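Local coordinates for IS607 family transposase IS1535 (Mycobacterium tuberculosis, PDB 6DGB), which probably binds DNA and exchanges its strands as a serine recombinase that moves an IS607-family element, this chain being its C-terminal catalytic domain, at residues 19-24 with 65-69; 7-13 with 102-107; 42-46 with 107-111; 23-27 with 93-97. Residues are numbered along the deposited sequence.

Contact 1. Residues 19-24 with 65-69; sequences RQVARL and IVVEH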
loop_
_atom_site.group_PDB
_atom_site.type_symbol
_atom_site.label_atom_id
_atom_site.label_comp_id
_atom_site.label_asym_id
_atom_site.label_seq_id
_atom_site.Cartn_x
_atom_site.Cartn_y
_atom_site.Cartn_z
ATOM N N ARG A 19 -19.756 -8.141 -11.720
ATOM C CA ARG A 19 -18.850 -9.165 -12.243
ATOM C C ARG A 19 -17.995 -9.800 -11.104
ATOM O O ARG A 19 -17.705 -11.001 -11.149
ATOM C CB ARG A 19 -17.965 -8.555 -13.341
ATOM C CG ARG A 19 -17.050 -9.545 -14.078
ATOM C CD ARG A 19 -16.021 -8.819 -14.931
ATOM N NE ARG A 19 -15.271 -7.834 -14.147
ATOM C CZ ARG A 19 -14.135 -8.087 -13.513
ATOM N NH1 ARG A 19 -13.574 -9.287 -13.597
ATOM N NH2 ARG A 19 -13.537 -7.137 -12.809
ATOM N N GLN A 20 -17.634 -8.984 -10.078
ATOM C CA GLN A 20 -16.892 -9.389 -8.886
ATOM C C GLN A 20 -17.749 -10.246 -7.944
ATOM O O GLN A 20 -17.360 -11.366 -7.644
ATOM C CB GLN A 20 -16.322 -8.161 -8.169
ATOM C CG GLN A 20 -15.042 -7.665 -8.820
ATOM C CD GLN A 20 -14.600 -6.324 -8.314
ATOM O OE1 GLN A 20 -14.052 -6.192 -7.220
ATOM N NE2 GLN A 20 -14.770 -5.308 -9.137
ATOM N N VAL A 21 -18.936 -9.762 -7.540
ATOM C CA VAL A 21 -19.877 -10.490 -6.680
ATOM C C VAL A 21 -20.215 -11.848 -7.302
ATOM O O VAL A 21 -20.243 -12.844 -6.585
ATOM C CB VAL A 21 -21.149 -9.639 -6.381
ATOM C CG1 VAL A 21 -22.223 -10.429 -5.630
ATOM C CG2 VAL A 21 -20.790 -8.385 -5.606
ATOM N N ALA A 22 -20.436 -11.892 -8.633
ATOM C CA ALA A 22 -20.769 -13.122 -9.352
ATOM C C ALA A 22 -19.615 -14.139 -9.300
ATOM O O ALA A 22 -19.820 -15.277 -8.855
ATOM C CB ALA A 22 -21.170 -12.816 -10.789
ATOM N N ARG A 23 -18.397 -13.713 -9.693
ATOM C CA ARG A 23 -17.227 -14.582 -9.633
ATOM C C ARG A 23 -16.965 -15.045 -8.170
ATOM O O ARG A 23 -16.775 -16.247 -7.970
ATOM C CB ARG A 23 -16.012 -13.938 -10.332
ATOM C CG ARG A 23 -14.661 -14.680 -10.167
ATOM C CD ARG A 23 -14.579 -16.059 -10.831
ATOM N NE ARG A 23 -13.767 -16.983 -10.034
ATOM C CZ ARG A 23 -14.131 -18.219 -9.702
ATOM N NH1 ARG A 23 -15.283 -18.721 -10.137
ATOM N NH2 ARG A 23 -13.335 -18.974 -8.949
ATOM N N LEU A 24 -17.106 -14.135 -7.161
ATOM C CA LEU A 24 -16.935 -14.431 -5.723
ATOM C C LEU A 24 -17.920 -15.440 -5.125
ATOM O O LEU A 24 -17.527 -16.218 -4.254
ATOM C CB LEU A 24 -16.945 -13.164 -4.871
ATOM C CG LEU A 24 -15.697 -12.271 -4.942
ATOM C CD1 LEU A 24 -15.785 -11.164 -3.951
ATOM C CD2 LEU A 24 -14.434 -13.049 -4.734
ATOM N N ILE A 65 -10.371 -13.676 3.685
ATOM C CA ILE A 65 -10.798 -12.513 2.920
ATOM C C ILE A 65 -10.568 -12.848 1.455
ATOM O O ILE A 65 -9.419 -12.957 0.999
ATOM C CB ILE A 65 -10.060 -11.216 3.369
ATOM C CG1 ILE A 65 -10.355 -10.908 4.868
ATOM C CG2 ILE A 65 -10.438 -10.029 2.456
ATOM C CD1 ILE A 65 -9.521 -9.965 5.471
ATOM N N VAL A 66 -11.665 -13.017 0.728
ATOM C CA VAL A 66 -11.650 -13.401 -0.677
ATOM C C VAL A 66 -11.871 -12.175 -1.579
ATOM O O VAL A 66 -12.874 -11.460 -1.452
ATOM C CB VAL A 66 -12.646 -14.581 -0.966
ATOM C CG1 VAL A 66 -12.473 -15.149 -2.373
ATOM C CG2 VAL A 66 -12.513 -15.694 0.068
ATOM N N VAL A 67 -10.909 -11.954 -2.490
ATOM C CA VAL A 67 -10.935 -10.922 -3.544
ATOM C C VAL A 67 -10.892 -11.550 -4.951
ATOM O O VAL A 67 -10.377 -12.660 -5.096
ATOM C CB VAL A 67 -9.814 -9.873 -3.387
ATOM C CG1 VAL A 67 -10.191 -8.837 -2.349
ATOM C CG2 VAL A 67 -8.462 -10.518 -3.104
ATOM N N GLU A 68 -11.350 -10.826 -5.989
ATOM C CA GLU A 68 -11.282 -11.361 -7.345
ATOM C C GLU A 68 -9.832 -11.329 -7.802
ATOM O O GLU A 68 -9.289 -12.376 -8.143
ATOM C CB GLU A 68 -12.204 -10.618 -8.309
ATOM C CG GLU A 68 -12.217 -11.249 -9.691
ATOM C CD GLU A 68 -13.013 -10.535 -10.764
ATOM O OE1 GLU A 68 -12.874 -9.297 -10.891
ATOM O OE2 GLU A 68 -13.703 -11.231 -11.544
ATOM N N HIS A 69 -9.199 -10.147 -7.771
ATOM C CA HIS A 69 -7.793 -9.989 -8.103
ATOM C C HIS A 69 -7.205 -9.345 -6.874
ATOM O O HIS A 69 -7.958 -8.780 -6.068
ATOM C CB HIS A 69 -7.582 -9.057 -9.319
ATOM C CG HIS A 69 -8.213 -9.476 -10.624
ATOM N ND1 HIS A 69 -8.432 -10.815 -10.948
ATOM C CD2 HIS A 69 -8.626 -8.709 -11.665
ATOM C CE1 HIS A 69 -8.993 -10.812 -12.150
ATOM N NE2 HIS A 69 -9.139 -9.571 -12.619
HETATM O O HOH W 1 -13.036 -8.724 -5.576
#
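How a helix fits its side chains to the end of a strand is well illustrated by residues 19-24 against 65-69. L24, with chi1 in m and chi2 in t, swings CD2 in towards the sheet, where it packs on V66 CG1 at 3.7 Å. One turn earlier the chemistry becomes polar. E68 stretches out with chi1 and chi2 both t, towards the helix, and R19 answers with t, t and then a p bend at chi3 that brings its guanidinium to E68: R19 NH1 and E68 OE1 form a salt bridge of 2.8 Å. Helix 14-30 follows strand 3-8 and packs on the parallel sheet of a Rossmann-like alpha/beta fold, and here it lies across the neighbouring strand 64-67 as well, with E68 just past the strand end. Q20 (m, t) lays its CG 3.4 Å from E68 OE1, while its amide serves other partners: Q20 OE1 accepts from R7 N and also from a water at 3.2 Å, which in turn accepts from E68 N at 2.7 Å. R23 sets off towards E68, with R23 CB 3.8 Å from E68 OE2, but its t, p start leads the guanidinium away.

Contact 2. Residues 7-13 with 102-107; sequences RVSSHDR and DDLVCD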
loop_
_atom_site.group_PDB
_atom_site.type_symbol
_atom_site.label_atom_id
_atom_site.label_comp_id
_atom_site.label_asym_id
_atom_site.label_seq_id
_atom_site.Cartn_x
_atom_site.Cartn_y
_atom_site.Cartn_z
ATOM N N ARG A 7 -14.398 -4.380 -4.855
ATOM C CA ARG A 7 -14.074 -2.949 -4.899
ATOM C C ARG A 7 -14.092 -2.383 -6.314
ATOM O O ARG A 7 -13.773 -3.073 -7.283
ATOM C CB ARG A 7 -12.747 -2.590 -4.173
ATOM C CG ARG A 7 -12.602 -1.084 -3.869
ATOM C CD ARG A 7 -11.203 -0.622 -3.529
ATOM N NE ARG A 7 -10.165 -1.231 -4.358
ATOM C CZ ARG A 7 -9.729 -0.747 -5.517
ATOM N NH1 ARG A 7 -10.219 0.391 -5.998
ATOM N NH2 ARG A 7 -8.789 -1.391 -6.198
ATOM N N VAL A 8 -14.459 -1.102 -6.396
ATOM C CA VAL A 8 -14.491 -0.286 -7.598
ATOM C C VAL A 8 -14.055 1.182 -7.234
ATOM O O VAL A 8 -14.305 1.641 -6.112
ATOM C CB VAL A 8 -15.868 -0.479 -8.280
ATOM C CG1 VAL A 8 -16.595 0.824 -8.569
ATOM C CG2 VAL A 8 -15.746 -1.357 -9.518
ATOM N N SER A 9 -13.326 1.864 -8.146
ATOM C CA SER A 9 -12.801 3.229 -7.931
ATOM C C SER A 9 -13.856 4.339 -7.927
ATOM O O SER A 9 -13.881 5.159 -7.002
ATOM C CB SER A 9 -11.713 3.568 -8.948
ATOM O OG SER A 9 -10.488 2.929 -8.635
ATOM N N SER A 10 -14.682 4.394 -8.985
ATOM C CA SER A 10 -15.719 5.409 -9.164
ATOM C C SER A 10 -17.076 4.754 -9.262
ATOM O O SER A 10 -17.170 3.652 -9.807
ATOM C CB SER A 10 -15.453 6.215 -10.435
ATOM O OG SER A 10 -16.597 6.930 -10.878
ATOM N N HIS A 11 -18.147 5.462 -8.829
ATOM C CA HIS A 11 -19.495 4.909 -8.930
ATOM C C HIS A 11 -20.057 5.070 -10.356
ATOM O O HIS A 11 -21.239 5.368 -10.557
ATOM C CB HIS A 11 -20.435 5.431 -7.836
ATOM C CG HIS A 11 -21.531 4.461 -7.516
ATOM N ND1 HIS A 11 -21.288 3.313 -6.776
ATOM C CD2 HIS A 11 -22.839 4.481 -7.875
ATOM C CE1 HIS A 11 -22.450 2.681 -6.697
ATOM N NE2 HIS A 11 -23.415 3.345 -7.344
ATOM N N ASP A 12 -19.169 4.848 -11.338
ATOM C CA ASP A 12 -19.399 4.803 -12.777
ATOM C C ASP A 12 -19.154 3.335 -13.188
ATOM O O ASP A 12 -19.835 2.806 -14.074
ATOM C CB ASP A 12 -18.427 5.743 -13.511
ATOM N N ARG A 13 -18.223 2.662 -12.469
ATOM C CA ARG A 13 -17.816 1.271 -12.684
ATOM C C ARG A 13 -18.647 0.227 -11.908
ATOM O O ARG A 13 -18.232 -0.932 -11.830
ATOM C CB ARG A 13 -16.315 1.113 -12.376
ATOM C CG ARG A 13 -15.411 1.615 -13.476
ATOM C CD ARG A 13 -13.966 1.451 -13.086
ATOM N NE ARG A 13 -13.119 2.416 -13.778
ATOM C CZ ARG A 13 -12.724 3.571 -13.256
ATOM N NH1 ARG A 13 -13.081 3.908 -12.023
ATOM N NH2 ARG A 13 -11.968 4.399 -13.964
ATOM N N ASP A 102 -10.849 -1.888 -15.568
ATOM C CA ASP A 102 -9.464 -1.481 -15.343
ATOM C C ASP A 102 -9.365 -0.017 -14.846
ATOM O O ASP A 102 -9.577 0.932 -15.610
ATOM C CB ASP A 102 -8.641 -1.728 -16.608
ATOM C CG ASP A 102 -7.164 -1.585 -16.372
ATOM O OD1 ASP A 102 -6.523 -2.603 -15.993
ATOM O OD2 ASP A 102 -6.646 -0.455 -16.546
ATOM N N ASP A 103 -9.052 0.142 -13.546
ATOM C CA ASP A 103 -8.997 1.413 -12.806
ATOM C C ASP A 103 -7.626 2.114 -12.815
ATOM O O ASP A 103 -7.507 3.238 -12.307
ATOM C CB ASP A 103 -9.359 1.144 -11.324
ATOM C CG ASP A 103 -10.659 0.422 -10.992
ATOM O OD1 ASP A 103 -11.406 0.073 -11.928
ATOM O OD2 ASP A 103 -10.927 0.206 -9.792
ATOM N N LEU A 104 -6.607 1.431 -13.357
ATOM C CA LEU A 104 -5.176 1.760 -13.329
ATOM C C LEU A 104 -4.801 3.191 -13.752
ATOM O O LEU A 104 -4.018 3.836 -13.058
ATOM C CB LEU A 104 -4.435 0.723 -14.185
ATOM C CG LEU A 104 -2.936 0.646 -14.110
ATOM C CD1 LEU A 104 -2.465 0.323 -12.706
ATOM C CD2 LEU A 104 -2.444 -0.406 -15.052
ATOM N N VAL A 105 -5.348 3.657 -14.886
ATOM C CA VAL A 105 -5.136 4.992 -15.459
ATOM C C VAL A 105 -5.711 6.065 -14.515
ATOM O O VAL A 105 -5.075 7.100 -14.292
ATOM C CB VAL A 105 -5.642 5.071 -16.930
ATOM C CG1 VAL A 105 -7.024 4.423 -17.103
ATOM C CG2 VAL A 105 -5.593 6.493 -17.493
ATOM N N CYS A 106 -6.849 5.772 -13.880
ATOM C CA CYS A 106 -7.447 6.660 -12.890
ATOM C C CYS A 106 -6.620 6.639 -11.617
ATOM O O CYS A 106 -6.565 7.652 -10.920
ATOM C CB CYS A 106 -8.907 6.300 -12.634
ATOM S SG CYS A 106 -10.027 6.871 -13.932
ATOM N N ASP A 107 -5.933 5.503 -11.347
ATOM C CA ASP A 107 -5.057 5.330 -10.182
ATOM C C ASP A 107 -3.716 6.020 -10.422
ATOM O O ASP A 107 -3.090 6.467 -9.463
ATOM C CB ASP A 107 -4.910 3.841 -9.765
ATOM C CG ASP A 107 -6.055 3.274 -8.907
ATOM O OD1 ASP A 107 -7.081 3.981 -8.711
ATOM O OD2 ASP A 107 -5.940 2.128 -8.452
#
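A single carboxylate can organise a whole polar cluster, and D103 does so here. Its OD2 accepts a hydrogen bond from the S9 hydroxyl, with S9 OG at 3.0 Å from D103 OD2, and a weak one from the backbone, S9 N to D103 OD2 at 3.3 Å and only 129°. The same oxygen has a salt bridge with R72, and R7 NH1 makes a further, long one, 3.9 Å from D103 OD2. The guanidinium of R7 is otherwise satisfied by carbonyls: NE by R72 O, NH2 by D71 O and NH1 by G43 O. R13 completes a salt-bridge network with R7 and D103, R13 NE lying 3.4 Å from D103 OD1, but by charge alone: the carboxylate sits over the guanidinium face, and no N-H points at the oxygen. R13 NH2 instead approaches C106 SG edge-on at 3.1 Å. D107 OD2, a turn along helix 104-120, forms a salt bridge with R75, and S9 OG is 3.6 Å from D107 OD1. R7-V8-S9 matches the arginine-valine-serine signature in which serine recombinases carry their nucleophile, so S9 probably occupies that role. With its hydroxyl donating a hydrogen bond to D103, and R7 and R72 engaged with protein oxygens, S9 appears held in a resting, DNA-free arrangement that would have to change before attack on a phosphate.

Contact 3. Residues 42-46 with 107-111; sequences VGSGL and DMIEV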
loop_
_atom_site.group_PDB
_atom_site.type_symbol
_atom_site.label_atom_id
_atom_site.label_comp_id
_atom_site.label_asym_id
_atom_site.label_seq_id
_atom_site.Cartn_x
_atom_site.Cartn_y
_atom_site.Cartn_z
ATOM N N VAL A 42 -16.839 1.242 -2.815
ATOM C CA VAL A 42 -16.436 2.252 -3.815
ATOM C C VAL A 42 -15.340 3.091 -3.115
ATOM O O VAL A 42 -15.561 3.638 -2.024
ATOM C CB VAL A 42 -17.591 3.128 -4.377
ATOM C CG1 VAL A 42 -17.213 3.727 -5.734
ATOM C CG2 VAL A 42 -18.889 2.336 -4.489
ATOM N N GLY A 43 -14.147 3.093 -3.682
ATOM C CA GLY A 43 -13.022 3.768 -3.052
ATOM C C GLY A 43 -11.713 3.578 -3.780
ATOM O O GLY A 43 -11.641 2.806 -4.740
ATOM N N SER A 44 -10.672 4.304 -3.314
ATOM C CA SER A 44 -9.314 4.369 -3.867
ATOM C C SER A 44 -8.557 3.054 -3.768
ATOM O O SER A 44 -8.542 2.433 -2.708
ATOM C CB SER A 44 -8.528 5.473 -3.158
ATOM O OG SER A 44 -7.114 5.326 -3.220
ATOM N N GLY A 45 -7.848 2.689 -4.832
ATOM C CA GLY A 45 -7.026 1.484 -4.813
ATOM C C GLY A 45 -5.760 1.689 -4.007
ATOM O O GLY A 45 -4.964 0.762 -3.852
ATOM N N LEU A 46 -5.564 2.917 -3.490
ATOM C CA LEU A 46 -4.372 3.333 -2.742
ATOM C C LEU A 46 -4.695 3.818 -1.318
ATOM O O LEU A 46 -4.642 5.011 -1.025
ATOM C CB LEU A 46 -3.640 4.410 -3.552
ATOM C CG LEU A 46 -3.081 3.926 -4.875
ATOM C CD1 LEU A 46 -3.742 4.602 -6.025
ATOM C CD2 LEU A 46 -1.645 4.147 -4.937
ATOM N N ASP A 107 -5.933 5.503 -11.347
ATOM C CA ASP A 107 -5.057 5.330 -10.182
ATOM C C ASP A 107 -3.716 6.020 -10.422
ATOM O O ASP A 107 -3.090 6.467 -9.463
ATOM C CB ASP A 107 -4.910 3.841 -9.765
ATOM C CG ASP A 107 -6.055 3.274 -8.907
ATOM O OD1 ASP A 107 -7.081 3.981 -8.711
ATOM O OD2 ASP A 107 -5.940 2.128 -8.452
ATOM N N MET A 108 -3.313 6.167 -11.705
ATOM C CA MET A 108 -2.083 6.854 -12.143
ATOM C C MET A 108 -2.248 8.366 -11.870
ATOM O O MET A 108 -1.307 9.030 -11.434
ATOM C CB MET A 108 -1.850 6.596 -13.642
ATOM C CG MET A 108 -0.396 6.495 -14.052
ATOM S SD MET A 108 -0.103 5.421 -15.513
ATOM C CE MET A 108 -0.652 6.492 -16.857
ATOM N N ILE A 109 -3.476 8.889 -12.092
ATOM C CA ILE A 109 -3.827 10.288 -11.845
ATOM C C ILE A 109 -3.898 10.569 -10.337
ATOM O O ILE A 109 -3.275 11.535 -9.914
ATOM C CB ILE A 109 -5.097 10.735 -12.624
ATOM C CG1 ILE A 109 -4.888 10.553 -14.147
ATOM C CG2 ILE A 109 -5.478 12.191 -12.291
ATOM C CD1 ILE A 109 -6.100 10.518 -14.975
ATOM N N GLU A 110 -4.621 9.756 -9.523
ATOM C CA GLU A 110 -4.706 10.013 -8.073
ATOM C C GLU A 110 -3.338 9.903 -7.367
ATOM O O GLU A 110 -3.114 10.629 -6.397
ATOM C CB GLU A 110 -5.796 9.194 -7.355
ATOM C CG GLU A 110 -5.512 7.710 -7.136
ATOM C CD GLU A 110 -6.723 6.817 -6.889
ATOM O OE1 GLU A 110 -7.642 6.793 -7.742
ATOM O OE2 GLU A 110 -6.719 6.086 -5.873
ATOM N N VAL A 111 -2.406 9.077 -7.903
ATOM C CA VAL A 111 -1.033 8.929 -7.394
ATOM C C VAL A 111 -0.253 10.206 -7.685
ATOM O O VAL A 111 0.309 10.803 -6.764
ATOM C CB VAL A 111 -0.316 7.666 -7.980
ATOM C CG1 VAL A 111 1.206 7.790 -7.930
ATOM C CG2 VAL A 111 -0.751 6.401 -7.264
#
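Two acceptors one helical turn apart, D107 OD1 and E110 OE1, stand only 3.0 Å from each other without a hydrogen bond. Their other oxygens have partners: D107 OD2 makes a salt bridge with R75, and E110 OE2 receives the hydroxyl of S44, S44 OG to E110 OE2 at 2.8 Å. S44 OG also accepts from L46 N at 2.9 Å, closing an ST turn, so one hydroxyl both folds the loop and ties it to the helix. G45 fits tightly, since an ideal CB on it would fall 2.6 Å from D107 OD2, a clash. L46 supplies the apolar part: its CD2 touches V111 CG2 at 3.4 Å, while L46 CD1 lies 3.3 Å from E110 OE2. Residues 42-46 run from strand 37-42 towards helix 51-58 and rest on one side of helix 104-120, whose I109 packs on helix 125-135 and whose M108 and V111 meet L112 and V111 of the second subunit.

Contact 4. Residues 23-27 with 93-97; sequences RLTAW and VVADP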
loop_
_atom_site.group_PDB
_atom_site.type_symbol
_atom_site.label_atom_id
_atom_site.label_comp_id
_atom_site.label_asym_id
_atom_site.label_seq_id
_atom_site.Cartn_x
_atom_site.Cartn_y
_atom_site.Cartn_z
ATOM N N ARG A 23 -18.397 -13.713 -9.693
ATOM C CA ARG A 23 -17.227 -14.582 -9.633
ATOM C C ARG A 23 -16.965 -15.045 -8.170
ATOM O O ARG A 23 -16.775 -16.247 -7.970
ATOM C CB ARG A 23 -16.012 -13.938 -10.332
ATOM C CG ARG A 23 -14.661 -14.680 -10.167
ATOM C CD ARG A 23 -14.579 -16.059 -10.831
ATOM N NE ARG A 23 -13.767 -16.983 -10.034
ATOM C CZ ARG A 23 -14.131 -18.219 -9.702
ATOM N NH1 ARG A 23 -15.283 -18.721 -10.137
ATOM N NH2 ARG A 23 -13.335 -18.974 -8.949
ATOM N N LEU A 24 -17.106 -14.135 -7.161
ATOM C CA LEU A 24 -16.935 -14.431 -5.723
ATOM C C LEU A 24 -17.920 -15.440 -5.125
ATOM O O LEU A 24 -17.527 -16.218 -4.254
ATOM C CB LEU A 24 -16.945 -13.164 -4.871
ATOM C CG LEU A 24 -15.697 -12.271 -4.942
ATOM C CD1 LEU A 24 -15.785 -11.164 -3.951
ATOM C CD2 LEU A 24 -14.434 -13.049 -4.734
ATOM N N THR A 25 -19.202 -15.411 -5.553
ATOM C CA THR A 25 -20.187 -16.368 -5.058
ATOM C C THR A 25 -20.044 -17.674 -5.777
ATOM O O THR A 25 -20.360 -18.708 -5.194
ATOM C CB THR A 25 -21.611 -15.838 -5.049
ATOM O OG1 THR A 25 -21.797 -14.951 -6.143
ATOM C CG2 THR A 25 -21.961 -15.163 -3.739
ATOM N N ALA A 26 -19.521 -17.650 -7.025
ATOM C CA ALA A 26 -19.252 -18.879 -7.772
ATOM C C ALA A 26 -18.135 -19.597 -7.011
ATOM O O ALA A 26 -18.228 -20.809 -6.788
ATOM C CB ALA A 26 -18.807 -18.560 -9.187
ATOM N N TRP A 27 -17.123 -18.818 -6.544
ATOM C CA TRP A 27 -15.983 -19.302 -5.766
ATOM C C TRP A 27 -16.504 -19.979 -4.501
ATOM O O TRP A 27 -16.244 -21.162 -4.310
ATOM C CB TRP A 27 -15.014 -18.149 -5.447
ATOM C CG TRP A 27 -13.742 -18.560 -4.761
ATOM C CD1 TRP A 27 -12.512 -18.725 -5.335
ATOM C CD2 TRP A 27 -13.561 -18.778 -3.357
ATOM N NE1 TRP A 27 -11.584 -19.060 -4.376
ATOM C CE2 TRP A 27 -12.204 -19.103 -3.154
ATOM C CE3 TRP A 27 -14.425 -18.745 -2.245
ATOM C CZ2 TRP A 27 -11.701 -19.422 -1.893
ATOM C CZ3 TRP A 27 -13.929 -19.063 -0.997
ATOM C CH2 TRP A 27 -12.581 -19.381 -0.825
ATOM N N VAL A 93 -7.452 -14.655 0.113
ATOM C CA VAL A 93 -7.572 -15.606 -0.991
ATOM C C VAL A 93 -7.839 -14.804 -2.282
ATOM O O VAL A 93 -8.597 -13.837 -2.248
ATOM C CB VAL A 93 -8.604 -16.736 -0.720
ATOM C CG1 VAL A 93 -8.606 -17.753 -1.849
ATOM C CG2 VAL A 93 -8.323 -17.436 0.602
ATOM N N VAL A 94 -7.145 -15.153 -3.384
ATOM C CA VAL A 94 -7.333 -14.517 -4.697
ATOM C C VAL A 94 -8.001 -15.533 -5.619
ATOM O O VAL A 94 -7.431 -16.590 -5.890
ATOM C CB VAL A 94 -6.026 -13.937 -5.287
ATOM C CG1 VAL A 94 -6.303 -13.207 -6.593
ATOM C CG2 VAL A 94 -5.362 -12.994 -4.290
ATOM N N ALA A 95 -9.224 -15.229 -6.055
ATOM C CA ALA A 95 -10.076 -16.104 -6.892
ATOM C C ALA A 95 -9.688 -16.192 -8.372
ATOM O O ALA A 95 -10.115 -17.132 -9.047
ATOM C CB ALA A 95 -11.537 -15.680 -6.767
ATOM N N ASP A 96 -8.923 -15.208 -8.877
ATOM C CA ASP A 96 -8.479 -15.108 -10.274
ATOM C C ASP A 96 -7.125 -14.374 -10.376
ATOM O O ASP A 96 -6.953 -13.321 -9.757
ATOM C CB ASP A 96 -9.516 -14.323 -11.122
ATOM C CG ASP A 96 -10.540 -15.115 -11.929
ATOM O OD1 ASP A 96 -10.369 -16.354 -12.065
ATOM O OD2 ASP A 96 -11.501 -14.485 -12.454
ATOM N N PRO A 97 -6.191 -14.841 -11.234
ATOM C CA PRO A 97 -4.920 -14.122 -11.386
ATOM C C PRO A 97 -5.035 -12.979 -12.396
ATOM O O PRO A 97 -4.699 -11.833 -12.093
ATOM C CB PRO A 97 -3.953 -15.213 -11.861
ATOM C CG PRO A 97 -4.781 -16.507 -11.967
ATOM C CD PRO A 97 -6.201 -16.063 -12.058
#
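At the heart of this contact the indole of W27 rests against two small side chains of the 93-97 segment. W27 CZ2 touches V93 CG1 and W27 CD1 touches A95 CB, each at 3.5 Å, and the t chi1 of W27 carries the ring towards the strand. L24 borders the same patch more loosely, its CD2 4.4 Å from A95 CB. R23, L24 and W27 fall on one face of helix 14-30 because they are spaced by one residue and then nearly a turn, whereas V94, the alternate residue of the strand, points its side chain away. Outward from this patch, R23 continues the cover: its NE is 4.2 Å from A95 CB, and R23 NH2 comes edge-on to A95 O at 3.7 Å, without a hydrogen bond. At the polar edge R23 CD lies 3.8 Å from D96 OD2, and R23 NE is 4.0 Å from D96 OD1, opposite charges that are near but beyond a salt bridge, the oxygen being well out of the guanidinium plane. W27 itself has a cation-pi partner in R31, and D96 O accepts from H69. The helix of the 3-8/37-42 beta-alpha-beta crossover thus packs on one face of the sheet as far as edge strand 91-94; parallel strands with helices against them are Rossmann-like, consistent with a resolvase-type catalytic domain.

Contacts 1 and 4 are two halves of one interface. Their centres are about 5 Å apart, they share R23 and L24 on helix 14-30, and their strands 64-67 and 91-94 are joined as neighbours by I65 O to V93 N at 2.7 Å. Contact 1 is the more buried of the two and combines L24-V66 packing with a buried, charged E68, whereas contact 4 is chiefly apolar. Contacts 2 and 3, with centres about 7 Å apart, are partly buried, share D107 on helix 104-120 and both reach the second subunit; contact 2 is a charged network, and contact 3 joins a serine-glutamate hydrogen bond to L46-V111 packing. Q20 connects the two regions, Q20 OE1 lying 3.0 Å from R7 N, probably hydrogen-bonded.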